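Local atomic coordinates of superoxide dismutase (Chaetomium thermophilum, PDB entry 4BR6), a protein that probably protects the cell from superoxide by converting it, at a manganese centre, into hydrogen peroxide and molecular oxygen. Residues His74-Glu79 with Trp126-Lys131; Lys112-Ala117 with Pro155-Asp160. All coordinates share one frame; numbering follows the deposited sequence.

Contact 1. Residues His74-Glu79 with Trp126-Lys131; sequences HTLFWE and WAWLAK. With MN3 (manganese (III) ion), chain I.
His74, Phe77 and Trp126 form a buried aromatic cluster where the C-terminal end of helix 61-79 packs on strand 125-132, near the centre of the chain. The strand side is led by Trp126, whose indole reaches the helix with the far edge of its six-membered ring. Trp126 CZ2 sits over the centre of the His74 ring, 3.8 Å from His74 CE1. The two planes stand at 89°, a T-shaped pair. The same indole edge meets Phe77: Trp126 CH2 lies 3.8 Å from Phe77 CB, and the ring planes meet at 88°. Phe77 has CG anti to its backbone N (chi1 -168°), which brings the phenyl face round to the edge of the Trp126 ring. Leu76, one residue before Phe77, puts CD1 3.9 Å from Trp128 CZ3. Trp128 CZ2 lies over one face of the Trp126 ring, toward its rim.

His74 NE2 binds the manganese ion at 2.4 Å, and His74 ND1 is hydrogen-bonded to Gly70 O. Trp126 NE1 bonds to Gln146 OE1. A leucine in place of Trp126 would probably uncover one face of the His74 ring and leave Gln146 without its indole N-H partner. No hydrogen bond joins the segments, so between them the contact rests on aromatic and apolar packing, while the metal and Gly70 O hold the His74 ring through its nitrogens.

Contact 2. Residues Lys112-Ala117 with Pro155-Asp160; sequences KQMNAA and PLMGID. With MN3 (manganese (III) ion), chain I.
Met114, Ile159 and Met157 carry this contact, in which helix 107-119 lies against strand 153-160. Met114 has much the largest share. Its CG is anti to the backbone N (chi1 -174°), and the chain bends at chi2 before running out straight to the methyl group. That carries the thioether from the helix to the strand. The tip, Met114 CE, meets the methyl end of Met157, CE to CE, at 3.7 Å. Met114 SD is also close to this methyl, 3.8 Å from Met157 CE. The Met157 chain is bent at both chi2 and chi3, which curls its methyl back toward the helix. Ile159, two residues on, offers the end of its longer branch: Ile159 CD1 is 4.2 Å from Met114 CE. All three residues are buried, and no hydrogen bond crosses between the segments.

Other parts of the fold close round the methionines. Met114 also packs on Ala127 of strand 125-132, on Ile140 of strand 138-144 and on Trp182, while Met157 touches Trp187 and Val190 of helix 187-195.

The strand has a classic beta bulge, with Leu156 and Met157 both opposite Leu129. It ends at Asp160, whose OD2 binds the manganese ion at 2.2 Å; Asp160 OD1 accepts a hydrogen bond from Trp162 N. A helix packed by apolar side chains on an antiparallel sheet, whose outer strand within the chain delivers the aspartate ligand, is typical of the C-terminal domain of iron/manganese superoxide dismutases.

Overall arrangement
The centres of contacts 1 and 2 lie about 8 Å apart, and both use the antiparallel three-stranded sheet, through its neighbouring strands 125-132 and 153-160. Along the chain the segments alternate: 74-79, 112-117, 126-131, 155-160. Strand 125-132 is the next element after helix 107-119. The contacts also touch: Leu129 N probably bonds to Met157 O at 2.8 Å, and Phe77 CD1 packs 3.4 Å from Gly158 O. Contact 1 joins the alpha-hairpin family region to the C-terminal one, whereas contact 2 stays within the latter. Each holds one manganese ligand, His74 or Asp160, and His26 and His164 complete the protein ligands, so the metal site draws on both regions.

Contact 1. Residues His74-Glu79 with Trp126-Lys131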
# COMPACT_ATOMS: atom_id res chain seq x y z
N HIS B 74 -19.38 1.81 -7.50
CA HIS B 74 -20.18 2.58 -8.44
C HIS B 74 -21.66 2.24 -8.33
O HIS B 74 -22.50 3.12 -8.49
CB HIS B 74 -19.69 2.38 -9.86
CG HIS B 74 -18.32 2.93 -10.08
ND1 HIS B 74 -17.19 2.24 -9.72
CD2 HIS B 74 -17.91 4.11 -10.57
CE1 HIS B 74 -16.12 2.97 -10.02
NE2 HIS B 74 -16.53 4.11 -10.54
N THR B 75 -21.96 0.97 -8.08
CA THR B 75 -23.35 0.58 -7.89
C THR B 75 -23.99 1.40 -6.79
O THR B 75 -25.04 2.01 -6.99
CB THR B 75 -23.50 -0.91 -7.56
OG1 THR B 75 -23.22 -1.67 -8.74
CG2 THR B 75 -24.92 -1.22 -7.09
N LEU B 76 -23.35 1.42 -5.62
CA LEU B 76 -23.85 2.24 -4.52
C LEU B 76 -23.85 3.74 -4.84
O LEU B 76 -24.75 4.45 -4.44
CB LEU B 76 -23.02 2.01 -3.26
CG LEU B 76 -23.07 0.61 -2.66
CD1 LEU B 76 -22.15 0.58 -1.45
CD2 LEU B 76 -24.47 0.21 -2.26
N PHE B 77 -22.82 4.21 -5.54
CA PHE B 77 -22.71 5.62 -5.92
C PHE B 77 -23.96 6.09 -6.68
O PHE B 77 -24.59 7.07 -6.29
CB PHE B 77 -21.46 5.85 -6.78
CG PHE B 77 -21.11 7.31 -6.99
CD1 PHE B 77 -21.17 8.23 -5.95
CD2 PHE B 77 -20.67 7.75 -8.23
CE1 PHE B 77 -20.84 9.55 -6.16
CE2 PHE B 77 -20.33 9.09 -8.43
CZ PHE B 77 -20.41 9.97 -7.40
N TRP B 78 -24.34 5.39 -7.75
CA TRP B 78 -25.50 5.79 -8.53
C TRP B 78 -26.75 5.84 -7.67
O TRP B 78 -27.59 6.73 -7.83
CB TRP B 78 -25.75 4.82 -9.68
CG TRP B 78 -24.58 4.51 -10.54
CD1 TRP B 78 -24.27 3.30 -11.03
CD2 TRP B 78 -23.58 5.42 -11.03
NE1 TRP B 78 -23.14 3.37 -11.78
CE2 TRP B 78 -22.69 4.66 -11.80
CE3 TRP B 78 -23.35 6.78 -10.89
CZ2 TRP B 78 -21.58 5.21 -12.43
CZ3 TRP B 78 -22.25 7.33 -11.52
CH2 TRP B 78 -21.38 6.55 -12.27
N GLU B 79 -26.87 4.86 -6.77
CA GLU B 79 -28.02 4.76 -5.89
C GLU B 79 -28.14 5.93 -4.94
O GLU B 79 -29.26 6.29 -4.57
CB GLU B 79 -27.94 3.48 -5.07
CG GLU B 79 -28.10 2.21 -5.85
CD GLU B 79 -28.06 1.01 -4.93
OE1 GLU B 79 -27.80 1.20 -3.72
OE2 GLU B 79 -28.29 -0.12 -5.39
N TRP B 126 -12.01 7.12 -2.71
CA TRP B 126 -13.40 7.33 -2.40
C TRP B 126 -13.47 7.78 -0.97
O TRP B 126 -12.69 7.32 -0.14
CB TRP B 126 -14.16 6.01 -2.48
CG TRP B 126 -14.43 5.50 -3.86
CD1 TRP B 126 -13.58 4.80 -4.66
CD2 TRP B 126 -15.65 5.64 -4.59
NE1 TRP B 126 -14.19 4.50 -5.85
CE2 TRP B 126 -15.46 5.00 -5.83
CE3 TRP B 126 -16.88 6.23 -4.32
CZ2 TRP B 126 -16.46 4.94 -6.79
CZ3 TRP B 126 -17.86 6.17 -5.27
CH2 TRP B 126 -17.65 5.53 -6.49
N ALA B 127 -14.43 8.65 -0.65
CA ALA B 127 -14.80 8.88 0.75
C ALA B 127 -16.22 8.37 0.98
O ALA B 127 -17.08 8.46 0.10
CB ALA B 127 -14.68 10.36 1.13
N TRP B 128 -16.44 7.83 2.18
CA TRP B 128 -17.71 7.24 2.56
C TRP B 128 -18.12 7.71 3.93
O TRP B 128 -17.28 7.87 4.81
CB TRP B 128 -17.59 5.72 2.63
CG TRP B 128 -17.24 5.09 1.32
CD1 TRP B 128 -16.00 4.91 0.79
CD2 TRP B 128 -18.16 4.55 0.37
NE1 TRP B 128 -16.09 4.29 -0.43
CE2 TRP B 128 -17.40 4.06 -0.71
CE3 TRP B 128 -19.55 4.44 0.32
CZ2 TRP B 128 -17.99 3.47 -1.82
CZ3 TRP B 128 -20.13 3.85 -0.78
CH2 TRP B 128 -19.36 3.37 -1.83
N LEU B 129 -19.42 7.95 4.10
CA LEU B 129 -20.06 7.90 5.40
C LEU B 129 -20.34 6.42 5.65
O LEU B 129 -21.01 5.77 4.84
CB LEU B 129 -21.37 8.68 5.38
CG LEU B 129 -22.28 8.53 6.61
CD1 LEU B 129 -21.58 8.98 7.88
CD2 LEU B 129 -23.57 9.31 6.39
N ALA B 130 -19.84 5.87 6.75
CA ALA B 130 -20.05 4.45 7.02
C ALA B 130 -20.55 4.24 8.44
O ALA B 130 -20.37 5.10 9.30
CB ALA B 130 -18.79 3.66 6.79
N LYS B 131 -21.16 3.09 8.68
CA LYS B 131 -21.76 2.77 9.97
C LYS B 131 -21.19 1.50 10.59
O LYS B 131 -21.22 0.43 9.96
CB LYS B 131 -23.26 2.60 9.81
CG LYS B 131 -24.01 2.39 11.12
CD LYS B 131 -25.51 2.27 10.88
CE LYS B 131 -26.28 2.21 12.17
NZ LYS B 131 -27.73 1.92 11.95
MN MN3 I . -15.48 6.26 -10.59
O HOH W 1 -13.32 5.08 -10.04

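Contact 2. Residues Lys112-Ala117 with Pro155-Asp160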
# COMPACT_ATOMS: atom_id res chain seq x y z
N LYS B 112 -18.52 19.36 6.16
CA LYS B 112 -17.20 19.98 6.19
C LYS B 112 -16.09 18.95 6.28
O LYS B 112 -15.13 18.98 5.51
CB LYS B 112 -17.12 20.93 7.39
CG LYS B 112 -15.88 21.80 7.46
CD LYS B 112 -16.00 22.79 8.61
CE LYS B 112 -14.99 22.53 9.71
NZ LYS B 112 -15.04 21.13 10.21
N GLN B 113 -16.22 18.03 7.22
CA GLN B 113 -15.18 17.04 7.44
C GLN B 113 -15.07 16.09 6.26
O GLN B 113 -13.98 15.66 5.90
CB GLN B 113 -15.45 16.27 8.72
CG GLN B 113 -15.11 17.09 9.94
CD GLN B 113 -15.60 16.46 11.21
OE1 GLN B 113 -16.39 15.52 11.19
NE2 GLN B 113 -15.13 16.97 12.34
N MET B 114 -16.21 15.76 5.64
CA MET B 114 -16.17 14.83 4.52
C MET B 114 -15.50 15.50 3.33
O MET B 114 -14.70 14.88 2.64
CB MET B 114 -17.56 14.35 4.10
CG MET B 114 -17.48 13.27 3.02
SD MET B 114 -18.59 11.90 3.35
CE MET B 114 -18.33 10.79 1.97
N ASN B 115 -15.85 16.76 3.09
CA ASN B 115 -15.19 17.54 2.05
C ASN B 115 -13.68 17.60 2.24
O ASN B 115 -12.93 17.52 1.28
CB ASN B 115 -15.78 18.95 2.00
CG ASN B 115 -17.14 18.99 1.32
OD1 ASN B 115 -17.54 18.05 0.64
ND2 ASN B 115 -17.85 20.09 1.49
N ALA B 116 -13.23 17.75 3.48
CA ALA B 116 -11.80 17.73 3.78
C ALA B 116 -11.20 16.36 3.47
O ALA B 116 -10.13 16.27 2.87
CB ALA B 116 -11.56 18.10 5.23
N ALA B 117 -11.88 15.30 3.89
CA ALA B 117 -11.40 13.94 3.66
C ALA B 117 -11.24 13.67 2.18
O ALA B 117 -10.29 13.01 1.77
CB ALA B 117 -12.36 12.94 4.25
N PRO B 155 -21.05 0.65 4.25
CA PRO B 155 -21.10 1.97 3.61
C PRO B 155 -22.54 2.49 3.48
O PRO B 155 -23.44 1.70 3.21
CB PRO B 155 -20.47 1.71 2.24
CG PRO B 155 -20.73 0.24 1.98
CD PRO B 155 -20.70 -0.42 3.31
N LEU B 156 -22.75 3.79 3.66
CA LEU B 156 -24.09 4.38 3.60
C LEU B 156 -24.18 5.45 2.51
O LEU B 156 -25.23 5.65 1.92
CB LEU B 156 -24.45 5.01 4.95
CG LEU B 156 -24.54 4.12 6.18
CD1 LEU B 156 -25.14 4.93 7.32
CD2 LEU B 156 -25.35 2.83 5.94
N MET B 157 -23.10 6.17 2.29
CA MET B 157 -23.10 7.26 1.33
C MET B 157 -21.68 7.46 0.84
O MET B 157 -20.80 7.75 1.64
CB MET B 157 -23.64 8.53 1.99
CG MET B 157 -23.99 9.64 1.03
SD MET B 157 -22.55 10.40 0.25
CE MET B 157 -21.92 11.43 1.58
N GLY B 158 -21.46 7.31 -0.46
CA GLY B 158 -20.14 7.46 -1.04
C GLY B 158 -20.04 8.62 -2.01
O GLY B 158 -21.02 8.97 -2.67
N ILE B 159 -18.86 9.23 -2.06
CA ILE B 159 -18.49 10.20 -3.07
C ILE B 159 -17.17 9.79 -3.72
O ILE B 159 -16.15 9.62 -3.05
CB ILE B 159 -18.34 11.61 -2.47
CG1 ILE B 159 -19.67 12.04 -1.84
CG2 ILE B 159 -17.89 12.60 -3.53
CD1 ILE B 159 -19.66 13.37 -1.07
N ASP B 160 -17.21 9.62 -5.04
CA ASP B 160 -16.08 9.19 -5.84
C ASP B 160 -15.11 10.35 -6.04
O ASP B 160 -15.52 11.43 -6.44
CB ASP B 160 -16.63 8.77 -7.19
CG ASP B 160 -15.60 8.16 -8.08
OD1 ASP B 160 -14.43 7.97 -7.70
OD2 ASP B 160 -16.02 7.86 -9.20
MN MN3 I . -15.48 6.26 -10.59
O HOH W 1 -13.32 5.08 -10.04